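Local coordinates for protein paenibacillus xanthan lyase (Paenibacillus, PDB 6F2P) that cleaves the polysaccharide xanthan as a lyase, probably by beta-elimination as in other members of polysaccharide lyase family 8, at residues A[454-459]-A[675-680]; A[385-390]-A[471-476]. All blocks are in the same frame, centred on the assembly; numbering follows the deposited sequence.

Contact 1. Residues A[454-459]-A[675-680]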
loop_
_atom_site.group_PDB
_atom_site.type_symbol
_atom_site.label_atom_id
_atom_site.label_comp_id
_atom_site.label_asym_id
_atom_site.label_seq_id
_atom_site.Cartn_x
_atom_site.Cartn_y
_atom_site.Cartn_z
ATOM N N LYS A 454 8.215 9.886 -5.814
ATOM C CA LYS A 454 7.115 10.172 -4.884
ATOM C C LYS A 454 6.640 8.911 -4.161
ATOM O O LYS A 454 6.351 7.894 -4.786
ATOM C CB LYS A 454 5.926 10.821 -5.610
ATOM C CG LYS A 454 6.243 12.091 -6.384
ATOM C CD LYS A 454 6.742 13.211 -5.499
ATOM C CE LYS A 454 6.933 14.494 -6.298
ATOM N NZ LYS A 454 7.486 15.609 -5.461
ATOM N N SER A 455 6.544 8.994 -2.840
ATOM C CA SER A 455 6.162 7.854 -2.015
ATOM C C SER A 455 4.668 7.812 -1.707
ATOM O O SER A 455 4.153 6.790 -1.250
ATOM C CB SER A 455 6.933 7.890 -0.701
ATOM O OG SER A 455 6.730 9.134 -0.051
ATOM N N TRP A 456 3.979 8.925 -1.939
ATOM C CA TRP A 456 2.564 9.020 -1.613
ATOM C C TRP A 456 1.749 8.278 -2.660
ATOM O O TRP A 456 1.311 8.852 -3.655
ATOM C CB TRP A 456 2.124 10.486 -1.560
ATOM C CG TRP A 456 1.002 10.835 -0.591
ATOM C CD1 TRP A 456 1.056 11.778 0.397
ATOM C CD2 TRP A 456 -0.330 10.277 -0.537
ATOM N NE1 TRP A 456 -0.145 11.841 1.066
ATOM C CE2 TRP A 456 -1.013 10.933 0.516
ATOM C CE3 TRP A 456 -1.007 9.294 -1.270
ATOM C CZ2 TRP A 456 -2.337 10.638 0.855
ATOM C CZ3 TRP A 456 -2.325 8.998 -0.932
ATOM C CH2 TRP A 456 -2.978 9.670 0.124
ATOM N N ALA A 457 1.551 6.990 -2.434
ATOM C CA ALA A 457 0.605 6.227 -3.226
ATOM C C ALA A 457 -0.033 5.197 -2.309
ATOM O O ALA A 457 0.658 4.458 -1.613
ATOM C CB ALA A 457 1.296 5.558 -4.389
ATOM N N GLY A 458 -1.357 5.160 -2.295
ATOM C CA GLY A 458 -2.066 4.216 -1.461
ATOM C C GLY A 458 -3.414 4.778 -1.068
ATOM O O GLY A 458 -4.005 5.564 -1.816
ATOM N N GLY A 459 -3.895 4.388 0.109
ATOM C CA GLY A 459 -5.194 4.823 0.568
ATOM C C GLY A 459 -5.676 4.053 1.774
ATOM O O GLY A 459 -4.902 3.338 2.413
ATOM N N ASN A 675 -1.717 15.920 11.213
ATOM C CA ASN A 675 -0.422 16.585 11.250
ATOM C C ASN A 675 0.592 15.890 10.346
ATOM O O ASN A 675 1.763 16.247 10.339
ATOM C CB ASN A 675 0.113 16.652 12.683
ATOM C CG ASN A 675 0.596 15.303 13.194
ATOM O OD1 ASN A 675 0.114 14.257 12.765
ATOM N ND2 ASN A 675 1.550 15.324 14.114
ATOM N N ARG A 676 0.138 14.892 9.595
ATOM C CA ARG A 676 1.021 14.127 8.715
ATOM C C ARG A 676 0.315 13.750 7.418
ATOM O O ARG A 676 -0.913 13.689 7.373
ATOM C CB ARG A 676 1.495 12.848 9.412
ATOM C CG ARG A 676 2.451 13.066 10.585
ATOM C CD ARG A 676 3.809 13.594 10.128
ATOM N NE ARG A 676 4.730 13.785 11.246
ATOM C CZ ARG A 676 4.793 14.881 12.005
ATOM N NH1 ARG A 676 3.982 15.911 11.783
ATOM N NH2 ARG A 676 5.674 14.949 12.999
ATOM N N LYS A 677 1.089 13.502 6.365
ATOM C CA LYS A 677 0.543 12.876 5.167
ATOM C C LYS A 677 -0.259 11.654 5.593
ATOM O O LYS A 677 0.203 10.862 6.413
ATOM C CB LYS A 677 1.662 12.446 4.213
ATOM C CG LYS A 677 2.527 13.586 3.718
ATOM C CD LYS A 677 3.787 13.074 3.033
ATOM C CE LYS A 677 4.683 14.226 2.604
ATOM N NZ LYS A 677 5.743 13.770 1.677
ATOM N N ALA A 678 -1.461 11.506 5.051
ATOM C CA ALA A 678 -2.337 10.435 5.493
ATOM C C ALA A 678 -3.501 10.259 4.548
ATOM O O ALA A 678 -3.920 11.199 3.881
ATOM C CB ALA A 678 -2.854 10.746 6.877
ATOM N N SER A 679 -4.032 9.050 4.491
ATOM C CA SER A 679 -5.307 8.838 3.838
ATOM C C SER A 679 -6.301 8.483 4.942
ATOM O O SER A 679 -6.028 7.630 5.785
ATOM C CB SER A 679 -5.200 7.723 2.815
ATOM O OG SER A 679 -6.404 7.607 2.084
ATOM N N VAL A 680 -7.439 9.166 4.966
ATOM C CA VAL A 680 -8.373 9.037 6.077
ATOM C C VAL A 680 -9.794 8.860 5.569
ATOM O O VAL A 680 -10.181 9.490 4.583
ATOM C CB VAL A 680 -8.312 10.284 6.970
ATOM C CG1 VAL A 680 -9.279 10.175 8.138
ATOM C CG2 VAL A 680 -6.889 10.501 7.452
HETATM O O HOH W 1 5.434 11.716 0.185
#
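The indole of W456, with chi1 at -149°, reaches from 454-459 to 675-680, where CD1 and NE1 and, farther along, CZ2 and CH2 meet the successive residues K677, A678 and S679. NE1 of W456 lies 3.7 Å from CB of K677, whose CG is anti to the carbonyl carbon and whose extended aliphatic chain slides past the ring in the opposite direction, with CD 4.0 Å from CD1 of W456. A678 O lies at the edge of the six-membered ring, near its plane and 3.5 Å from CZ2 of W456, while CH2 of W456 lies 4.0 Å from CB of S679. S679 carries the contact on to G459: its OG, anti to the backbone N (chi1 -174°), lies 3.4 Å from CA of G459. At the other end, water 1 accepts from NZ of K677 at 2.6 Å and hydrogen-bonds OG of S455 at 2.9 Å, tying the lysine back beside the tryptophan.

Partners on the neighbouring strand 656-661 hold the polar atoms: F661 O takes the N-H of W456 NE1, and N660 OD1 is hydrogen-bonded to S679 OG. The ring of W662 meets the indole with planes at about 45°. W456 is the centre of an inverse gamma turn leading into strand 457-462. An alanine at W456 would remove the indole and its bond to F661, and would probably loosen the packing against K677 and A678. The arrangement is an interdomain junction, in which an edge strand of the super-sandwich packs on strand 678-684 of the C-terminal beta-sandwich.

Contact 2. Residues A[385-390]-A[471-476]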
loop_
_atom_site.group_PDB
_atom_site.type_symbol
_atom_site.label_atom_id
_atom_site.label_comp_id
_atom_site.label_asym_id
_atom_site.label_seq_id
_atom_site.Cartn_x
_atom_site.Cartn_y
_atom_site.Cartn_z
ATOM N N SER A 385 -4.812 1.767 -10.886
ATOM C CA SER A 385 -3.413 1.433 -11.136
ATOM C C SER A 385 -2.458 2.604 -10.917
ATOM O O SER A 385 -2.465 3.585 -11.666
ATOM C CB SER A 385 -3.243 0.889 -12.551
ATOM O OG SER A 385 -1.877 0.636 -12.821
ATOM N N MET A 386 -1.619 2.487 -9.898
ATOM C CA MET A 386 -0.723 3.565 -9.532
ATOM C C MET A 386 0.725 3.092 -9.538
ATOM O O MET A 386 1.003 1.903 -9.712
ATOM C CB MET A 386 -1.065 4.058 -8.124
ATOM C CG MET A 386 -2.494 4.512 -7.951
ATOM S SD MET A 386 -2.927 4.823 -6.228
ATOM C CE MET A 386 -3.197 3.155 -5.615
ATOM N N PHE A 387 1.644 4.031 -9.339
ATOM C CA PHE A 387 3.015 3.678 -9.018
ATOM C C PHE A 387 3.651 4.732 -8.121
ATOM O O PHE A 387 3.128 5.835 -7.976
ATOM C CB PHE A 387 3.846 3.356 -10.274
ATOM C CG PHE A 387 4.422 4.555 -10.980
ATOM C CD1 PHE A 387 3.649 5.311 -11.847
ATOM C CD2 PHE A 387 5.758 4.884 -10.827
ATOM C CE1 PHE A 387 4.190 6.403 -12.520
ATOM C CE2 PHE A 387 6.306 5.968 -11.502
ATOM C CZ PHE A 387 5.517 6.725 -12.348
ATOM N N SER A 388 4.757 4.366 -7.488
ATOM C CA SER A 388 5.373 5.213 -6.482
ATOM C C SER A 388 6.870 5.003 -6.520
ATOM O O SER A 388 7.405 4.482 -7.492
ATOM C CB SER A 388 4.857 4.828 -5.099
ATOM O OG SER A 388 5.188 3.480 -4.796
ATOM N N SER A 389 7.544 5.388 -5.447
ATOM C CA SER A 389 8.962 5.116 -5.323
ATOM C C SER A 389 9.196 3.667 -4.897
ATOM O O SER A 389 10.341 3.239 -4.744
ATOM C CB SER A 389 9.591 6.059 -4.309
ATOM O OG SER A 389 9.025 5.845 -3.030
ATOM N N ARG A 390 8.111 2.921 -4.697
ATOM C CA ARG A 390 8.207 1.510 -4.328
ATOM C C ARG A 390 7.840 0.569 -5.483
ATOM O O ARG A 390 8.290 -0.579 -5.533
ATOM C CB ARG A 390 7.286 1.202 -3.157
ATOM C CG ARG A 390 7.514 2.020 -1.917
ATOM C CD ARG A 390 6.427 1.705 -0.903
ATOM N NE ARG A 390 5.098 1.967 -1.449
ATOM C CZ ARG A 390 4.465 3.135 -1.367
ATOM N NH1 ARG A 390 5.029 4.171 -0.752
ATOM N NH2 ARG A 390 3.261 3.264 -1.904
ATOM N N MET A 471 -2.607 9.322 -5.359
ATOM C CA MET A 471 -1.298 9.185 -5.960
ATOM C C MET A 471 -0.737 10.560 -6.252
ATOM O O MET A 471 -1.373 11.361 -6.940
ATOM C CB MET A 471 -1.422 8.410 -7.269
ATOM C CG MET A 471 -0.156 8.343 -8.086
ATOM S SD MET A 471 -0.400 7.357 -9.576
ATOM C CE MET A 471 1.202 7.570 -10.361
ATOM N N GLU A 472 0.442 10.850 -5.719
ATOM C CA GLU A 472 1.199 11.990 -6.210
ATOM C C GLU A 472 1.982 11.549 -7.447
ATOM O O GLU A 472 3.014 10.879 -7.353
ATOM C CB GLU A 472 2.133 12.556 -5.145
ATOM C CG GLU A 472 2.836 13.830 -5.591
ATOM C CD GLU A 472 3.501 14.566 -4.444
ATOM O OE1 GLU A 472 3.744 13.934 -3.394
ATOM O OE2 GLU A 472 3.779 15.776 -4.591
ATOM N N LEU A 473 1.458 11.899 -8.612
ATOM C CA LEU A 473 2.107 11.567 -9.861
ATOM C C LEU A 473 3.345 12.420 -10.062
ATOM O O LEU A 473 3.338 13.612 -9.779
ATOM C CB LEU A 473 1.142 11.800 -11.021
ATOM C CG LEU A 473 1.778 11.729 -12.410
ATOM C CD1 LEU A 473 2.329 10.332 -12.672
ATOM C CD2 LEU A 473 0.778 12.120 -13.490
ATOM N N HIS A 474 4.417 11.796 -10.526
ATOM C CA HIS A 474 5.531 12.528 -11.107
ATOM C C HIS A 474 6.111 11.690 -12.231
ATOM O O HIS A 474 6.925 10.798 -11.984
ATOM C CB HIS A 474 6.618 12.814 -10.083
ATOM C CG HIS A 474 7.757 13.610 -10.645
ATOM N ND1 HIS A 474 8.993 13.676 -10.034
ATOM C CD2 HIS A 474 7.844 14.369 -11.760
ATOM C CE1 HIS A 474 9.792 14.444 -10.755
ATOM N NE2 HIS A 474 9.124 14.875 -11.809
ATOM N N THR A 475 5.663 11.967 -13.451
ATOM C CA THR A 475 6.101 11.247 -14.641
ATOM C C THR A 475 7.620 11.167 -14.694
ATOM O O THR A 475 8.299 12.180 -14.510
ATOM C CB THR A 475 5.582 11.942 -15.915
ATOM O OG1 THR A 475 4.186 12.238 -15.761
ATOM C CG2 THR A 475 5.768 11.043 -17.128
ATOM N N VAL A 476 8.167 9.975 -14.920
ATOM C CA VAL A 476 9.624 9.864 -14.924
ATOM C C VAL A 476 10.187 10.470 -16.205
ATOM O O VAL A 476 9.618 10.302 -17.286
ATOM C CB VAL A 476 10.146 8.423 -14.664
ATOM C CG1 VAL A 476 9.189 7.656 -13.766
ATOM C CG2 VAL A 476 10.355 7.684 -15.942
HETATM O O HOH W 2 4.045 8.100 -7.873
#
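Within the super-sandwich domain of this family 8 lyase, the loop that follows strand 380-385 packs against the last part of strand 466-474 and the residues after it, and M471 makes the greater part of the contact. It leaves the strand with CG anti to the backbone N (chi1 173°) and stays extended to its tip. CB of M471 starts beside the thioether of M386, 4.0 Å from its SD. CG of M471 comes next, 4.1 Å from O of F387. SD of M471 then passes 3.7 Å from CB of M386, the two methionines running past each other in opposite directions. Finally the methyl CE of M471 ends 3.5 Å from O of F387 and 3.6 Å from CD1 of the same residue, so that it meets both backbone and ring.

The phenyl ring of F387, with CG in the crowded position between the backbone N and the carbonyl carbon, crosses M471 obliquely. On the ring's opposite side from CD1, CE2 of F387 lies 4.0 Å from CG1 of V476. W486 on the neighbouring strand 481-488 touches both methionines and adds to the apolar cluster. Beyond F387 the loop bends in an ST turn, with S388 OG accepting from the backbone N of R390 and also hydrogen-bonded to D371. The polar link between the two segments is water 2, which donates to O of F387 at 2.4 Å and to O of E472 at 3.0 Å.

In the fold
Both contacts are largely buried, with K677 in contact 1 and V476 in contact 2 partly exposed, and both use one edge of the nine-stranded sheet: 454-459 includes the start of its outermost strand, and 471-476 begins on the adjoining one, with W456 O bonded to E472 N. They differ in reach. Contact 1 joins two domains and mixes an aromatic ring with carbonyl, lysine and serine groups, the indole N-H and serine hydroxyl being bonded to strand 656-661; contact 2 stays within the super-sandwich and is mainly apolar. R390 couples them directly: its NH1 hydrogen-bonds S455 O, NH2 makes a weak bond to A457 O, and D371 gives the guanidinium a salt bridge.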